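Local coordinates for putative ABC-transporter ATP-binding protein (Alicyclobacillus acidocaldarius, PDB 1Z47), which probably binds and hydrolyses ATP as the ATPase subunit of a putative sulfate ABC transporter, at residues G41-L47 and V197-T203; F17-K22 and L60-R66; H220-Q226 and G238-V242. Residue numbers count along the deposited sequence, not the author numbering.

Contact 1 (G41-L47 and V197-T203); sequences GEMVGLL and VTSVFVT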
ATOM      1  N   GLY B  41      -6.164  26.662   1.826  1.00 52.23           N
ATOM      2  CA  GLY B  41      -5.624  25.893   2.933  1.00 49.50           C
ATOM      3  C   GLY B  41      -6.076  24.445   2.937  1.00 50.57           C
ATOM      4  O   GLY B  41      -5.863  23.705   3.899  1.00 52.42           O
ATOM      5  N   GLU B  42      -6.704  24.022   1.853  1.00 45.88           N
ATOM      6  CA  GLU B  42      -7.180  22.648   1.797  1.00 45.60           C
ATOM      7  C   GLU B  42      -6.113  21.743   1.190  1.00 39.80           C
ATOM      8  O   GLU B  42      -5.285  22.197   0.399  1.00 34.10           O
ATOM      9  CB  GLU B  42      -8.449  22.575   0.940  1.00 46.36           C
ATOM     10  CG  GLU B  42      -9.245  21.322   1.139  1.00 47.84           C
ATOM     11  CD  GLU B  42     -10.533  21.299   0.328  1.00 47.23           C
ATOM     12  OE1 GLU B  42     -11.436  20.533   0.719  1.00 47.95           O
ATOM     13  OE2 GLU B  42     -10.635  22.028  -0.690  1.00 44.99           O
ATOM     14  N   MET B  43      -6.133  20.470   1.568  1.00 38.04           N
ATOM     15  CA  MET B  43      -5.206  19.505   0.986  1.00 39.58           C
ATOM     16  C   MET B  43      -6.075  18.577   0.128  1.00 32.51           C
ATOM     17  O   MET B  43      -6.858  17.817   0.671  1.00 35.01           O
ATOM     18  CB  MET B  43      -4.522  18.680   2.071  1.00 43.54           C
ATOM     19  CG  MET B  43      -3.657  17.549   1.516  1.00 50.49           C
ATOM     20  SD  MET B  43      -2.384  17.103   2.688  1.00 63.46           S
ATOM     21  CE  MET B  43      -0.962  17.876   1.911  1.00 62.48           C
ATOM     22  N   VAL B  44      -5.938  18.638  -1.192  1.00 33.73           N
ATOM     23  CA  VAL B  44      -6.770  17.774  -2.047  1.00 35.00           C
ATOM     24  C   VAL B  44      -6.003  16.647  -2.727  1.00 35.02           C
ATOM     25  O   VAL B  44      -4.922  16.871  -3.272  1.00 34.40           O
ATOM     26  CB  VAL B  44      -7.473  18.592  -3.153  1.00 35.77           C
ATOM     27  CG1 VAL B  44      -8.080  17.652  -4.225  1.00 29.51           C
ATOM     28  CG2 VAL B  44      -8.558  19.480  -2.524  1.00 33.24           C
ATOM     29  N   GLY B  45      -6.578  15.447  -2.701  1.00 32.55           N
ATOM     30  CA  GLY B  45      -5.959  14.315  -3.363  1.00 34.64           C
ATOM     31  C   GLY B  45      -6.641  14.054  -4.705  1.00 32.47           C
ATOM     32  O   GLY B  45      -7.871  13.961  -4.789  1.00 34.95           O
ATOM     33  N   LEU B  46      -5.855  13.973  -5.763  1.00 31.93           N
ATOM     34  CA  LEU B  46      -6.409  13.678  -7.066  1.00 32.20           C
ATOM     35  C   LEU B  46      -6.238  12.148  -7.151  1.00 32.68           C
ATOM     36  O   LEU B  46      -5.135  11.627  -7.374  1.00 30.83           O
ATOM     37  CB  LEU B  46      -5.635  14.391  -8.167  1.00 28.26           C
ATOM     38  CG  LEU B  46      -5.486  15.927  -8.110  1.00 38.01           C
ATOM     39  CD1 LEU B  46      -4.627  16.369  -9.263  1.00 28.53           C
ATOM     40  CD2 LEU B  46      -6.850  16.610  -8.207  1.00 34.28           C
ATOM     41  N   LEU B  47      -7.346  11.444  -6.953  1.00 34.50           N
ATOM     42  CA  LEU B  47      -7.348   9.980  -6.959  1.00 33.18           C
ATOM     43  C   LEU B  47      -7.969   9.349  -8.207  1.00 32.46           C
ATOM     44  O   LEU B  47      -9.137   9.601  -8.524  1.00 34.60           O
ATOM     45  CB  LEU B  47      -8.086   9.498  -5.708  1.00 30.14           C
ATOM     46  CG  LEU B  47      -8.431   8.012  -5.577  1.00 33.32           C
ATOM     47  CD1 LEU B  47      -7.149   7.162  -5.579  1.00 35.66           C
ATOM     48  CD2 LEU B  47      -9.205   7.794  -4.281  1.00 32.04           C
ATOM     49  N   VAL B 197      -0.821  26.296   3.817  1.00 53.45           N
ATOM     50  CA  VAL B 197      -0.873  26.433   2.361  1.00 48.22           C
ATOM     51  C   VAL B 197      -2.008  25.592   1.753  1.00 47.13           C
ATOM     52  O   VAL B 197      -2.740  24.922   2.470  1.00 47.29           O
ATOM     53  CB  VAL B 197       0.472  25.973   1.758  1.00 50.31           C
ATOM     54  CG1 VAL B 197       0.584  26.352   0.292  1.00 51.77           C
ATOM     55  CG2 VAL B 197       1.608  26.582   2.545  1.00 54.38           C
ATOM     56  N   THR B 198      -2.159  25.664   0.432  1.00 46.99           N
ATOM     57  CA  THR B 198      -3.164  24.894  -0.310  1.00 44.34           C
ATOM     58  C   THR B 198      -2.352  23.782  -0.992  1.00 43.34           C
ATOM     59  O   THR B 198      -1.399  24.066  -1.713  1.00 37.36           O
ATOM     60  CB  THR B 198      -3.842  25.761  -1.405  1.00 47.59           C
ATOM     61  OG1 THR B 198      -4.529  26.861  -0.788  1.00 46.79           O
ATOM     62  CG2 THR B 198      -4.843  24.922  -2.223  1.00 45.11           C
ATOM     63  N   SER B 199      -2.726  22.523  -0.783  1.00 37.19           N
ATOM     64  CA  SER B 199      -1.952  21.435  -1.368  1.00 41.63           C
ATOM     65  C   SER B 199      -2.775  20.439  -2.192  1.00 34.25           C
ATOM     66  O   SER B 199      -3.897  20.101  -1.825  1.00 40.08           O
ATOM     67  CB  SER B 199      -1.232  20.676  -0.248  1.00 43.33           C
ATOM     68  OG  SER B 199      -0.320  21.500   0.455  1.00 43.00           O
ATOM     69  N   VAL B 200      -2.194  19.977  -3.293  1.00 38.46           N
ATOM     70  CA  VAL B 200      -2.846  19.006  -4.175  1.00 33.80           C
ATOM     71  C   VAL B 200      -1.820  17.897  -4.459  1.00 35.17           C
ATOM     72  O   VAL B 200      -0.671  18.187  -4.801  1.00 31.58           O
ATOM     73  CB  VAL B 200      -3.243  19.618  -5.544  1.00 31.09           C
ATOM     74  CG1 VAL B 200      -4.179  18.647  -6.300  1.00 34.20           C
ATOM     75  CG2 VAL B 200      -3.942  20.966  -5.351  1.00 33.79           C
ATOM     76  N   PHE B 201      -2.229  16.635  -4.340  1.00 32.55           N
ATOM     77  CA  PHE B 201      -1.288  15.551  -4.617  1.00 33.18           C
ATOM     78  C   PHE B 201      -1.974  14.512  -5.495  1.00 34.17           C
ATOM     79  O   PHE B 201      -3.195  14.398  -5.496  1.00 34.94           O
ATOM     80  CB  PHE B 201      -0.777  14.930  -3.307  1.00 29.75           C
ATOM     81  CG  PHE B 201      -1.832  14.231  -2.498  1.00 35.15           C
ATOM     82  CD1 PHE B 201      -2.029  12.849  -2.618  1.00 31.66           C
ATOM     83  CD2 PHE B 201      -2.605  14.944  -1.579  1.00 29.34           C
ATOM     84  CE1 PHE B 201      -2.974  12.201  -1.827  1.00 35.17           C
ATOM     85  CE2 PHE B 201      -3.552  14.318  -0.786  1.00 36.21           C
ATOM     86  CZ  PHE B 201      -3.744  12.934  -0.902  1.00 40.62           C
ATOM     87  N   VAL B 202      -1.174  13.783  -6.255  1.00 31.27           N
ATOM     88  CA  VAL B 202      -1.674  12.764  -7.175  1.00 34.27           C
ATOM     89  C   VAL B 202      -1.493  11.396  -6.537  1.00 34.38           C
ATOM     90  O   VAL B 202      -0.485  11.151  -5.868  1.00 30.01           O
ATOM     91  CB  VAL B 202      -0.883  12.837  -8.509  1.00 31.95           C
ATOM     92  CG1 VAL B 202      -1.030  11.538  -9.301  1.00 37.14           C
ATOM     93  CG2 VAL B 202      -1.388  14.046  -9.347  1.00 34.97           C
ATOM     94  N   THR B 203      -2.461  10.506  -6.732  1.00 36.14           N
ATOM     95  CA  THR B 203      -2.345   9.169  -6.157  1.00 35.44           C
ATOM     96  C   THR B 203      -3.301   8.137  -6.772  1.00 34.13           C
ATOM     97  O   THR B 203      -4.415   8.458  -7.189  1.00 32.85           O
ATOM     98  CB  THR B 203      -2.560   9.212  -4.621  1.00 40.35           C
ATOM     99  OG1 THR B 203      -2.304   7.920  -4.064  1.00 35.81           O
ATOM    100  CG2 THR B 203      -3.966   9.621  -4.288  1.00 39.60           C
TER

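Contact 2 (F17-K22 and L60-R66); sequences FVGVEK and LIAGLER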
ATOM      1  N   PHE B  17     -10.903  25.211 -11.771  1.00 40.04           N
ATOM      2  CA  PHE B  17     -10.844  24.841 -13.173  1.00 43.06           C
ATOM      3  C   PHE B  17     -12.205  25.213 -13.760  1.00 41.31           C
ATOM      4  O   PHE B  17     -13.238  24.933 -13.161  1.00 40.43           O
ATOM      5  CB  PHE B  17     -10.596  23.327 -13.346  1.00 49.07           C
ATOM      6  CG  PHE B  17      -9.133  22.949 -13.407  1.00 47.77           C
ATOM      7  CD1 PHE B  17      -8.715  21.872 -14.190  1.00 48.59           C
ATOM      8  CD2 PHE B  17      -8.181  23.656 -12.675  1.00 47.89           C
ATOM      9  CE1 PHE B  17      -7.367  21.502 -14.244  1.00 48.12           C
ATOM     10  CE2 PHE B  17      -6.832  23.295 -12.722  1.00 50.03           C
ATOM     11  CZ  PHE B  17      -6.425  22.218 -13.507  1.00 47.46           C
ATOM     12  N   VAL B  18     -12.190  25.846 -14.922  1.00 44.16           N
ATOM     13  CA  VAL B  18     -13.428  26.248 -15.589  1.00 46.63           C
ATOM     14  C   VAL B  18     -13.488  25.574 -16.950  1.00 43.94           C
ATOM     15  O   VAL B  18     -12.789  25.979 -17.884  1.00 47.30           O
ATOM     16  CB  VAL B  18     -13.493  27.784 -15.780  1.00 45.09           C
ATOM     17  CG1 VAL B  18     -14.787  28.171 -16.516  1.00 46.24           C
ATOM     18  CG2 VAL B  18     -13.432  28.468 -14.429  1.00 38.18           C
ATOM     19  N   GLY B  19     -14.307  24.529 -17.041  1.00 45.14           N
ATOM     20  CA  GLY B  19     -14.461  23.804 -18.290  1.00 46.96           C
ATOM     21  C   GLY B  19     -13.131  23.511 -18.954  1.00 49.81           C
ATOM     22  O   GLY B  19     -12.964  23.723 -20.154  1.00 47.78           O
ATOM     23  N   VAL B  20     -12.182  23.017 -18.162  1.00 50.38           N
ATOM     24  CA  VAL B  20     -10.856  22.708 -18.664  1.00 49.92           C
ATOM     25  C   VAL B  20     -10.874  21.420 -19.464  1.00 52.17           C
ATOM     26  O   VAL B  20     -11.411  20.396 -19.029  1.00 53.13           O
ATOM     27  CB  VAL B  20      -9.847  22.591 -17.511  1.00 51.26           C
ATOM     28  CG1 VAL B  20      -8.487  22.205 -18.057  1.00 50.18           C
ATOM     29  CG2 VAL B  20      -9.780  23.923 -16.746  1.00 50.08           C
ATOM     30  N   GLU B  21     -10.269  21.489 -20.638  1.00 51.90           N
ATOM     31  CA  GLU B  21     -10.212  20.366 -21.545  1.00 55.49           C
ATOM     32  C   GLU B  21      -8.821  20.273 -22.154  1.00 54.39           C
ATOM     33  O   GLU B  21      -8.268  21.270 -22.607  1.00 54.43           O
ATOM     34  CB  GLU B  21     -11.264  20.567 -22.636  1.00 58.72           C
ATOM     35  CG  GLU B  21     -11.276  19.532 -23.724  1.00 66.52           C
ATOM     36  CD  GLU B  21     -12.277  19.881 -24.818  1.00 71.05           C
ATOM     37  OE1 GLU B  21     -13.492  19.976 -24.507  1.00 67.46           O
ATOM     38  OE2 GLU B  21     -11.839  20.072 -25.978  1.00 72.64           O
ATOM     39  N   LYS B  22      -8.273  19.061 -22.155  1.00 53.98           N
ATOM     40  CA  LYS B  22      -6.950  18.768 -22.698  1.00 53.13           C
ATOM     41  C   LYS B  22      -7.048  17.294 -23.059  1.00 52.97           C
ATOM     42  O   LYS B  22      -6.934  16.427 -22.201  1.00 48.70           O
ATOM     43  CB  LYS B  22      -5.892  18.973 -21.623  1.00 56.66           C
ATOM     44  CG  LYS B  22      -4.665  19.725 -22.073  1.00 60.66           C
ATOM     45  CD  LYS B  22      -3.768  18.905 -22.971  1.00 60.60           C
ATOM     46  CE  LYS B  22      -2.410  19.586 -23.059  1.00 63.45           C
ATOM     47  NZ  LYS B  22      -1.457  18.899 -23.955  1.00 64.48           N
ATOM     48  N   LEU B  60      -1.661  20.841 -15.156  1.00 43.72           N
ATOM     49  CA  LEU B  60      -2.420  22.009 -15.638  1.00 48.47           C
ATOM     50  C   LEU B  60      -2.393  23.103 -14.569  1.00 48.61           C
ATOM     51  O   LEU B  60      -2.454  24.288 -14.891  1.00 48.98           O
ATOM     52  CB  LEU B  60      -3.890  21.664 -15.915  1.00 48.85           C
ATOM     53  CG  LEU B  60      -4.454  21.405 -17.317  1.00 51.90           C
ATOM     54  CD1 LEU B  60      -3.844  22.377 -18.319  1.00 55.01           C
ATOM     55  CD2 LEU B  60      -4.194  19.992 -17.737  1.00 52.77           C
ATOM     56  N   ILE B  61      -2.332  22.702 -13.299  1.00 47.72           N
ATOM     57  CA  ILE B  61      -2.281  23.666 -12.206  1.00 50.08           C
ATOM     58  C   ILE B  61      -0.875  24.282 -12.148  1.00 52.47           C
ATOM     59  O   ILE B  61      -0.703  25.466 -11.816  1.00 50.82           O
ATOM     60  CB  ILE B  61      -2.580  23.003 -10.844  1.00 48.77           C
ATOM     61  CG1 ILE B  61      -3.994  22.423 -10.828  1.00 50.11           C
ATOM     62  CG2 ILE B  61      -2.433  24.034  -9.723  1.00 52.37           C
ATOM     63  CD1 ILE B  61      -4.325  21.649  -9.550  1.00 48.90           C
ATOM     64  N   ALA B  62       0.130  23.475 -12.482  1.00 49.93           N
ATOM     65  CA  ALA B  62       1.521  23.936 -12.466  1.00 47.78           C
ATOM     66  C   ALA B  62       1.841  24.855 -13.643  1.00 50.87           C
ATOM     67  O   ALA B  62       2.671  25.755 -13.541  1.00 52.12           O
ATOM     68  CB  ALA B  62       2.466  22.737 -12.480  1.00 48.12           C
ATOM     69  N   GLY B  63       1.179  24.630 -14.767  1.00 49.28           N
ATOM     70  CA  GLY B  63       1.444  25.440 -15.932  1.00 48.22           C
ATOM     71  C   GLY B  63       2.341  24.645 -16.846  1.00 47.57           C
ATOM     72  O   GLY B  63       2.746  25.122 -17.892  1.00 44.35           O
ATOM     73  N   LEU B  64       2.648  23.414 -16.444  1.00 49.74           N
ATOM     74  CA  LEU B  64       3.493  22.545 -17.258  1.00 52.15           C
ATOM     75  C   LEU B  64       2.723  22.119 -18.501  1.00 52.99           C
ATOM     76  O   LEU B  64       3.307  21.699 -19.492  1.00 51.89           O
ATOM     77  CB  LEU B  64       3.923  21.318 -16.452  1.00 51.31           C
ATOM     78  CG  LEU B  64       4.973  21.651 -15.386  1.00 54.39           C
ATOM     79  CD1 LEU B  64       5.082  20.513 -14.375  1.00 55.57           C
ATOM     80  CD2 LEU B  64       6.319  21.922 -16.081  1.00 49.78           C
ATOM     81  N   GLU B  65       1.399  22.235 -18.425  1.00 55.25           N
ATOM     82  CA  GLU B  65       0.507  21.898 -19.531  1.00 58.41           C
ATOM     83  C   GLU B  65      -0.492  23.036 -19.639  1.00 54.91           C
ATOM     84  O   GLU B  65      -0.772  23.714 -18.652  1.00 52.75           O
ATOM     85  CB  GLU B  65      -0.251  20.601 -19.241  1.00 60.43           C
ATOM     86  CG  GLU B  65       0.620  19.363 -19.172  1.00 70.94           C
ATOM     87  CD  GLU B  65       1.112  18.922 -20.534  1.00 76.51           C
ATOM     88  OE1 GLU B  65       1.901  17.954 -20.596  1.00 80.15           O
ATOM     89  OE2 GLU B  65       0.706  19.537 -21.546  1.00 80.01           O
ATOM     90  N   ARG B  66      -1.034  23.239 -20.833  1.00 58.53           N
ATOM     91  CA  ARG B  66      -2.012  24.296 -21.038  1.00 59.52           C
ATOM     92  C   ARG B  66      -3.303  23.704 -21.600  1.00 58.05           C
ATOM     93  O   ARG B  66      -3.269  22.859 -22.497  1.00 55.78           O
ATOM     94  CB  ARG B  66      -1.460  25.336 -22.005  1.00 63.88           C
ATOM     95  CG  ARG B  66      -1.922  26.743 -21.700  1.00 71.94           C
ATOM     96  CD  ARG B  66      -0.821  27.543 -21.002  1.00 74.61           C
ATOM     97  NE  ARG B  66       0.300  27.840 -21.898  1.00 74.87           N
ATOM     98  CZ  ARG B  66       1.353  28.579 -21.555  1.00 75.69           C
ATOM     99  NH1 ARG B  66       1.428  29.094 -20.335  1.00 75.97           N
ATOM    100  NH2 ARG B  66       2.329  28.801 -22.426  1.00 72.55           N
TER

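Contact 3 (H220-Q226 and G238-V242); sequences HEGNVEQ and GTLFV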
ATOM      1  N   HIS B 220     -11.890   9.461 -13.448  1.00 37.57           N
ATOM      2  CA  HIS B 220     -12.092   8.243 -14.225  1.00 36.88           C
ATOM      3  C   HIS B 220     -12.308   8.640 -15.683  1.00 36.01           C
ATOM      4  O   HIS B 220     -13.204   9.423 -16.011  1.00 38.42           O
ATOM      5  CB  HIS B 220     -13.303   7.479 -13.699  1.00 38.19           C
ATOM      6  CG  HIS B 220     -13.509   6.144 -14.347  1.00 39.76           C
ATOM      7  ND1 HIS B 220     -14.705   5.777 -14.932  1.00 44.00           N
ATOM      8  CD2 HIS B 220     -12.692   5.071 -14.458  1.00 37.37           C
ATOM      9  CE1 HIS B 220     -14.615   4.533 -15.370  1.00 43.55           C
ATOM     10  NE2 HIS B 220     -13.405   4.080 -15.094  1.00 40.53           N
ATOM     11  N   GLU B 221     -11.450   8.124 -16.550  1.00 38.42           N
ATOM     12  CA  GLU B 221     -11.566   8.397 -17.968  1.00 41.79           C
ATOM     13  C   GLU B 221     -11.609   9.882 -18.255  1.00 43.04           C
ATOM     14  O   GLU B 221     -12.304  10.313 -19.181  1.00 37.51           O
ATOM     15  CB  GLU B 221     -12.828   7.739 -18.534  1.00 45.18           C
ATOM     16  CG  GLU B 221     -12.724   6.243 -18.773  1.00 56.84           C
ATOM     17  CD  GLU B 221     -14.020   5.660 -19.345  1.00 57.00           C
ATOM     18  OE1 GLU B 221     -14.629   6.295 -20.237  1.00 60.29           O
ATOM     19  OE2 GLU B 221     -14.430   4.564 -18.909  1.00 64.22           O
ATOM     20  N   GLY B 222     -10.890  10.664 -17.448  1.00 41.43           N
ATOM     21  CA  GLY B 222     -10.833  12.095 -17.670  1.00 38.66           C
ATOM     22  C   GLY B 222     -11.984  12.922 -17.128  1.00 41.22           C
ATOM     23  O   GLY B 222     -12.040  14.115 -17.383  1.00 42.15           O
ATOM     24  N   ASN B 223     -12.901  12.303 -16.391  1.00 40.75           N
ATOM     25  CA  ASN B 223     -14.031  13.025 -15.817  1.00 40.61           C
ATOM     26  C   ASN B 223     -14.008  12.903 -14.295  1.00 42.48           C
ATOM     27  O   ASN B 223     -13.501  11.918 -13.735  1.00 39.80           O
ATOM     28  CB  ASN B 223     -15.376  12.445 -16.301  1.00 40.27           C
ATOM     29  CG  ASN B 223     -15.376  12.084 -17.763  1.00 44.88           C
ATOM     30  OD1 ASN B 223     -15.580  10.917 -18.120  1.00 52.85           O
ATOM     31  ND2 ASN B 223     -15.152  13.072 -18.629  1.00 42.43           N
ATOM     32  N   VAL B 224     -14.587  13.896 -13.632  1.00 37.34           N
ATOM     33  CA  VAL B 224     -14.683  13.888 -12.192  1.00 39.14           C
ATOM     34  C   VAL B 224     -15.905  13.048 -11.806  1.00 43.30           C
ATOM     35  O   VAL B 224     -17.039  13.405 -12.120  1.00 44.43           O
ATOM     36  CB  VAL B 224     -14.866  15.312 -11.650  1.00 36.57           C
ATOM     37  CG1 VAL B 224     -15.085  15.286 -10.165  1.00 36.20           C
ATOM     38  CG2 VAL B 224     -13.664  16.144 -12.008  1.00 38.60           C
ATOM     39  N   GLU B 225     -15.675  11.937 -11.119  1.00 38.46           N
ATOM     40  CA  GLU B 225     -16.753  11.064 -10.691  1.00 42.92           C
ATOM     41  C   GLU B 225     -17.397  11.624  -9.435  1.00 43.68           C
ATOM     42  O   GLU B 225     -18.614  11.570  -9.271  1.00 46.37           O
ATOM     43  CB  GLU B 225     -16.212   9.661 -10.410  1.00 40.96           C
ATOM     44  CG  GLU B 225     -15.649   8.959 -11.640  1.00 45.20           C
ATOM     45  CD  GLU B 225     -16.739   8.346 -12.500  1.00 41.01           C
ATOM     46  OE1 GLU B 225     -17.657   7.763 -11.913  1.00 43.02           O
ATOM     47  OE2 GLU B 225     -16.669   8.433 -13.745  1.00 48.81           O
ATOM     48  N   GLN B 226     -16.575  12.148  -8.534  1.00 42.32           N
ATOM     49  CA  GLN B 226     -17.078  12.724  -7.289  1.00 39.70           C
ATOM     50  C   GLN B 226     -15.974  13.550  -6.635  1.00 39.23           C
ATOM     51  O   GLN B 226     -14.789  13.341  -6.886  1.00 39.48           O
ATOM     52  CB  GLN B 226     -17.581  11.620  -6.341  1.00 38.20           C
ATOM     53  CG  GLN B 226     -18.005  12.104  -4.950  1.00 38.60           C
ATOM     54  CD  GLN B 226     -18.835  11.096  -4.178  1.00 42.81           C
ATOM     55  OE1 GLN B 226     -18.745   9.880  -4.395  1.00 43.00           O
ATOM     56  NE2 GLN B 226     -19.639  11.594  -3.252  1.00 43.73           N
ATOM     57  N   GLY B 238     -20.925   8.280  -5.177  1.00 39.44           N
ATOM     58  CA  GLY B 238     -21.844   8.794  -6.176  1.00 44.62           C
ATOM     59  C   GLY B 238     -22.054   7.869  -7.360  1.00 44.86           C
ATOM     60  O   GLY B 238     -23.086   7.923  -8.019  1.00 48.21           O
ATOM     61  N   THR B 239     -21.079   7.012  -7.642  1.00 44.39           N
ATOM     62  CA  THR B 239     -21.216   6.106  -8.767  1.00 40.48           C
ATOM     63  C   THR B 239     -20.650   4.748  -8.425  1.00 38.77           C
ATOM     64  O   THR B 239     -19.966   4.576  -7.409  1.00 31.96           O
ATOM     65  CB  THR B 239     -20.476   6.646  -9.992  1.00 44.07           C
ATOM     66  OG1 THR B 239     -19.068   6.629  -9.732  1.00 44.97           O
ATOM     67  CG2 THR B 239     -20.910   8.077 -10.297  1.00 42.77           C
ATOM     68  N   LEU B 240     -20.929   3.772  -9.278  1.00 33.09           N
ATOM     69  CA  LEU B 240     -20.416   2.445  -9.035  1.00 34.92           C
ATOM     70  C   LEU B 240     -18.888   2.520  -9.032  1.00 33.78           C
ATOM     71  O   LEU B 240     -18.229   1.812  -8.259  1.00 34.83           O
ATOM     72  CB  LEU B 240     -20.901   1.486 -10.126  1.00 33.21           C
ATOM     73  CG  LEU B 240     -20.270   0.094 -10.148  1.00 33.36           C
ATOM     74  CD1 LEU B 240     -20.565  -0.670  -8.849  1.00 32.98           C
ATOM     75  CD2 LEU B 240     -20.861  -0.671 -11.345  1.00 36.90           C
ATOM     76  N   PHE B 241     -18.326   3.372  -9.889  1.00 34.92           N
ATOM     77  CA  PHE B 241     -16.866   3.486  -9.935  1.00 37.95           C
ATOM     78  C   PHE B 241     -16.306   3.936  -8.587  1.00 35.83           C
ATOM     79  O   PHE B 241     -15.330   3.353  -8.104  1.00 34.65           O
ATOM     80  CB  PHE B 241     -16.362   4.471 -11.012  1.00 35.06           C
ATOM     81  CG  PHE B 241     -14.863   4.528 -11.088  1.00 35.37           C
ATOM     82  CD1 PHE B 241     -14.151   3.485 -11.678  1.00 36.82           C
ATOM     83  CD2 PHE B 241     -14.153   5.556 -10.469  1.00 34.40           C
ATOM     84  CE1 PHE B 241     -12.758   3.452 -11.649  1.00 38.81           C
ATOM     85  CE2 PHE B 241     -12.736   5.537 -10.431  1.00 35.51           C
ATOM     86  CZ  PHE B 241     -12.047   4.490 -11.017  1.00 38.85           C
ATOM     87  N   VAL B 242     -16.904   4.972  -7.990  1.00 31.46           N
ATOM     88  CA  VAL B 242     -16.434   5.455  -6.686  1.00 34.69           C
ATOM     89  C   VAL B 242     -16.610   4.344  -5.659  1.00 32.84           C
ATOM     90  O   VAL B 242     -15.720   4.066  -4.855  1.00 35.97           O
ATOM     91  CB  VAL B 242     -17.212   6.728  -6.185  1.00 36.43           C
ATOM     92  CG1 VAL B 242     -16.679   7.157  -4.807  1.00 34.88           C
ATOM     93  CG2 VAL B 242     -17.047   7.878  -7.178  1.00 30.08           C
TER

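Contact 1 (G41-L47 and V197-T203)
Strands 43-47 and 198-203 run parallel, with axes 4.5 Å apart at closest approach and 18° between their directions. The backbone ladder alternates from one strand to the other, from Ser199 N donating to Glu42 O (2.8 Å) to Thr203 N donating to Leu46 O (3.0 Å). Before the ladder, Gly41 N donates to the side-chain hydroxyl Thr198 OG1 (3.1 Å), which also hydrogen-bonds Thr14 OG1.

Side chains alternate between the two faces. Phe201 has a p chi1, which swings its ring across onto strand 43-47. Gly45 CA lies over the ring face, 3.6 Å from the centroid, in a CH-pi contact. A CB on Gly45 would clash with Phe201 CZ, so the bare glycine lets the ring settle. The extended Met43 chain (chi1 and chi2 both t) meets the ring edge, with Met43 CG 4.0 Å from Phe201 CE2. Its methyl turns to Ser199, and Met43 CE reaches Ser199 CB at 3.5 Å. Ser199 OG (chi1 m) bonds to His192, and Thr203 OG1 (chi1 t) to Glu208. Glu42 points away from strand 198-203 and forms a salt bridge with Arg215. On the other face, Leu46 (m,t) touches both valines of the facing strand. Leu46 CG is 3.5 Å from Val200 CG1, and Leu46 CD1 is 4.0 Å from Val202 CG2.

This is the centre of the nucleotide-binding core typical of P-loop ATPases. Strand 166-170 flanks strand 198-203, and strand 215-220 flanks strand 43-47. Helix 54-62 packs on the face with Leu46, Val200 and Val202; helix 206-212 packs on Leu47 and Phe201.

Contact 2 (F17-K22 and L60-R66)
This contact joins the antiparallel beta subdomain of the ABC ATPase to the C-terminal end of helix 54-62, the helix that follows the probable Walker A loop. The chain turns a corner at Val18 and Gly19, and Gly19 and Val20 form a G1 beta bulge opposite Val34. Phe17 and Val20, before and after the corner, both point toward the helix. Phe17 CZ lies 3.5 Å from Leu60 CB, and Phe17 CE2 is 3.5 Å from Ile61 CG1. Val20 CG1 adds a looser contact with Leu60 CG at 4.2 Å.

Lys22 carries the contact past the helix end, where Gly63 leaves helical geometry with positive phi. Lys22 NZ makes a salt bridge to Glu65 OE2 (3.3 Å), weak as a hydrogen bond, and Lys22 CE packs 3.4 Å from Arg66 O. Glu65 has a second salt bridge, to Arg59.

Phe17 also stacks on Phe36 of strand 34-38. Strand 69-74 pairs with strand 15-22, while Ile61 touches Leu168 of strand 166-170.

Contact 3 (H220-Q226 and G238-V242)
His220 lays its ring on the ring of Phe241 in an offset stack, with centroids 3.9 Å apart and planes at 20°. The closest atoms are His220 CD2 and Phe241 CE1, 3.2 Å apart. His220 CB also sits over the Phe241 face, 4.0 Å from the centroid. Phe241 stacks with Phe245 of its own helix as well.

The histidine opens a type I' turn, His220 to Asn223, which makes a beta hairpin of strands 215-220 and 223-228 at one edge of the mixed sheet of the ATPase domain. The hairpin packs against the start of helix 240-245. Thr239 is the N-cap: its OG1 accepts from Val242 N (3.2 Å). The same Thr239 OG1 donates to Glu225 OE1 at 2.8 Å, so the cap is tied to the sheet edge. Glu225 CB packs on Val242 CG2 at 3.8 Å. Gln226 reaches out in an extended t,t rotamer, and its OE1 accepts from Gly238 N (2.8 Å).

In the fold
From the N terminus, strand 15-22 comes first, in the N-terminal antiparallel sheet. The chain then enters the mixed sheet at strand 43-47 and continues into helix 54-62. Contact 2 closes there, tying the antiparallel sheet of strand 15-22 to the end of the helix. Contact 1 opens inside this loop and closes after 149 intervening residues, mostly helix and loop, so contacts 1 and 2 cross. They touch through Val200 and Ile61. Contact 3 follows in series and closes a short loop of 11 residues that includes helix 230-235. It joins the 223-228 edge of the mixed sheet to helix 240-245. Its centre is about 18 Å from that of contact 1, which reaches the same sheet.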